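Local atomic coordinates of CurG, CurH fusion protein (Moorea producens 3L, PDB entry 4MYY), a protein that fuses the docking domains of CurG and CurH, which probably hold consecutive curacin A synthase modules together so that the growing chain is handed on. Residues Lys60-Pro64 / Leu65-Ala69. Sequence-based numbering, arbitrary orientation.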
ATOM      1  N   LYS B  60      12.872  -9.791  -2.210  1.00 20.20           N
ATOM      2  CA  LYS B  60      13.188 -10.891  -1.299  1.00 22.85           C
ATOM      3  C   LYS B  60      14.155 -10.474  -0.181  1.00 23.69           C
ATOM      4  O   LYS B  60      14.100 -10.997   0.937  1.00 26.71           O
ATOM      5  CB  LYS B  60      13.778 -12.043  -2.126  1.00 28.13           C
ATOM      6  CG  LYS B  60      14.039 -13.317  -1.360  1.00 32.18           C
ATOM      7  CD  LYS B  60      14.312 -14.468  -2.308  1.00 37.92           C
ATOM      8  CE  LYS B  60      15.666 -14.332  -2.999  1.00 40.94           C
ATOM      9  NZ  LYS B  60      15.866 -15.396  -4.024  1.00 45.01           N
ATOM     10  N   GLN B  61      15.034  -9.527  -0.494  1.00 22.55           N
ATOM     11  CA  GLN B  61      16.069  -9.069   0.448  1.00 23.57           C
ATOM     12  C   GLN B  61      15.595  -7.935   1.351  1.00 23.10           C
ATOM     13  O   GLN B  61      16.279  -7.561   2.297  1.00 24.75           O
ATOM     14  CB  GLN B  61      17.331  -8.653  -0.317  1.00 27.80           C
ATOM     15  CG  GLN B  61      17.886  -9.728  -1.233  1.00 32.78           C
ATOM     16  CD  GLN B  61      19.308  -9.428  -1.637  1.00 47.70           C
ATOM     17  OE1 GLN B  61      19.596  -9.183  -2.811  1.00 63.35           O
ATOM     18  NE2 GLN B  61      20.206  -9.434  -0.662  1.00 46.72           N
ATOM     19  N   LEU B  62      14.412  -7.390   1.066  1.00 19.57           N
ATOM     20  CA  LEU B  62      13.832  -6.330   1.879  1.00 18.75           C
ATOM     21  C   LEU B  62      13.220  -6.859   3.171  1.00 18.99           C
ATOM     22  O   LEU B  62      12.798  -8.015   3.245  1.00 20.05           O
ATOM     23  CB  LEU B  62      12.758  -5.576   1.077  1.00 18.62           C
ATOM     24  CG  LEU B  62      13.205  -4.807  -0.179  1.00 19.60           C
ATOM     25  CD1 LEU B  62      11.955  -4.183  -0.811  1.00 20.89           C
ATOM     26  CD2 LEU B  62      14.233  -3.728   0.146  1.00 21.21           C
ATOM     27  N   SER B  63      13.180  -6.017   4.195  1.00 18.38           N
ATOM     28  CA  SER B  63      12.448  -6.379   5.414  1.00 19.06           C
ATOM     29  C   SER B  63      10.927  -6.326   5.192  1.00 18.05           C
ATOM     30  O   SER B  63      10.446  -5.683   4.256  1.00 17.42           O
ATOM     31  CB  SER B  63      12.800  -5.398   6.532  1.00 19.37           C
ATOM     32  OG  SER B  63      12.311  -4.112   6.216  1.00 18.19           O
ATOM     33  N   PRO B  64      10.148  -6.963   6.067  1.00 19.43           N
ATOM     34  CA  PRO B  64       8.687  -6.830   5.957  1.00 19.03           C
ATOM     35  C   PRO B  64       8.209  -5.372   5.868  1.00 18.36           C
ATOM     36  O   PRO B  64       7.293  -5.054   5.084  1.00 18.13           O
ATOM     37  CB  PRO B  64       8.210  -7.458   7.260  1.00 21.50           C
ATOM     38  CG  PRO B  64       9.208  -8.562   7.488  1.00 22.65           C
ATOM     39  CD  PRO B  64      10.529  -7.958   7.084  1.00 21.50           C
ATOM     40  N   LEU B  65       8.812  -4.484   6.651  1.00 18.28           N
ATOM     41  CA  LEU B  65       8.354  -3.106   6.659  1.00 17.90           C
ATOM     42  C   LEU B  65       8.787  -2.394   5.385  1.00 16.49           C
ATOM     43  O   LEU B  65       8.030  -1.560   4.869  1.00 16.64           O
ATOM     44  CB  LEU B  65       8.884  -2.333   7.870  1.00 20.23           C
ATOM     45  CG  LEU B  65       8.113  -1.056   8.208  1.00 21.09           C
ATOM     46  CD1 LEU B  65       6.640  -1.269   8.563  1.00 22.52           C
ATOM     47  CD2 LEU B  65       8.820  -0.394   9.373  1.00 22.75           C
ATOM     48  N   GLN B  66       9.977  -2.722   4.874  1.00 16.16           N
ATOM     49  CA  GLN B  66      10.389  -2.161   3.562  1.00 15.64           C
ATOM     50  C   GLN B  66       9.394  -2.576   2.469  1.00 15.50           C
ATOM     51  O   GLN B  66       8.988  -1.768   1.621  1.00 15.66           O
ATOM     52  CB  GLN B  66      11.785  -2.629   3.194  1.00 15.73           C
ATOM     53  CG  GLN B  66      12.873  -1.797   3.886  1.00 17.02           C
ATOM     54  CD  GLN B  66      14.243  -2.333   3.603  1.00 17.76           C
ATOM     55  OE1 GLN B  66      14.489  -3.537   3.714  1.00 19.18           O
ATOM     56  NE2 GLN B  66      15.169  -1.448   3.278  1.00 19.24           N
ATOM     57  N   ARG B  67       9.016  -3.838   2.475  1.00 15.03           N
ATOM     58  CA  ARG B  67       8.028  -4.319   1.480  1.00 15.40           C
ATOM     59  C   ARG B  67       6.689  -3.574   1.605  1.00 14.97           C
ATOM     60  O   ARG B  67       6.083  -3.227   0.605  1.00 14.49           O
ATOM     61  CB  ARG B  67       7.815  -5.820   1.569  1.00 17.82           C
ATOM     62  CG  ARG B  67       8.955  -6.675   1.009  1.00 19.63           C
ATOM     63  CD  ARG B  67       8.537  -8.143   0.931  1.00 23.00           C
ATOM     64  NE  ARG B  67       8.603  -8.796   2.232  1.00 26.72           N
ATOM     65  CZ  ARG B  67       9.755  -9.212   2.759  1.00 30.27           C
ATOM     66  NH1 ARG B  67      10.889  -9.056   2.074  1.00 31.87           N
ATOM     67  NH2 ARG B  67       9.794  -9.747   3.966  1.00 31.32           N
ATOM     68  N   ALA B  68       6.247  -3.335   2.835  1.00 15.03           N
ATOM     69  CA  ALA B  68       4.968  -2.671   3.060  1.00 15.31           C
ATOM     70  C   ALA B  68       5.052  -1.249   2.528  1.00 15.31           C
ATOM     71  O   ALA B  68       4.149  -0.798   1.793  1.00 15.48           O
ATOM     72  CB  ALA B  68       4.619  -2.681   4.550  1.00 16.36           C
ATOM     73  N   ALA B  69       6.144  -0.559   2.879  1.00 15.24           N
ATOM     74  CA  ALA B  69       6.322   0.813   2.444  1.00 16.23           C
ATOM     75  C   ALA B  69       6.422   0.919   0.930  1.00 15.99           C
ATOM     76  O   ALA B  69       5.894   1.892   0.355  1.00 16.86           O
ATOM     77  CB  ALA B  69       7.506   1.477   3.136  1.00 16.50           C
TER
HETATM   78  O   HOH W   1      16.710  -5.104   4.673  1.00 29.53           O
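Ser63 and Gln66 form a capping box that starts helix 64-82 where the chain turns out of helix 42-61, within the CurH part of the engineered fusion. Leu65, in the first turn, packs against Ile24 of the second subunit. Gln66 closes the box in both directions: its N donates to Ser63 OG (3.0 Å). In return, Gln66 OE1 accepts from Ser63 N at 2.8 Å. The second bond is nearly straight at 170° and arrives in the carbonyl plane on a lone pair. With CG anti to the carbonyl carbon (chi1 -81°), the extended chain reaches back to Ser63. The amide also passes Leu62, whose CD2 lies 3.6 Å from Gln66 OE1. A bridging water also donates to OE1, while NE2 bonds Ile12 O of the second subunit, so both ends of the amide are engaged. Arg67 N continues the helical bonding to Ser63 O (2.9 Å). Its side chain, bent at chi3, folds back so that the guanidinium lies with one face over Ser63 O, 3.9 Å from the plane; NE forms a salt bridge with Asp25 OD1 of the CurG part, and NH1 a hydrogen bond with Ile59 O. Ala68 N, finally, bonds Pro64 O at 3.0 Å, the donor tilted 24° from the carbonyl plane.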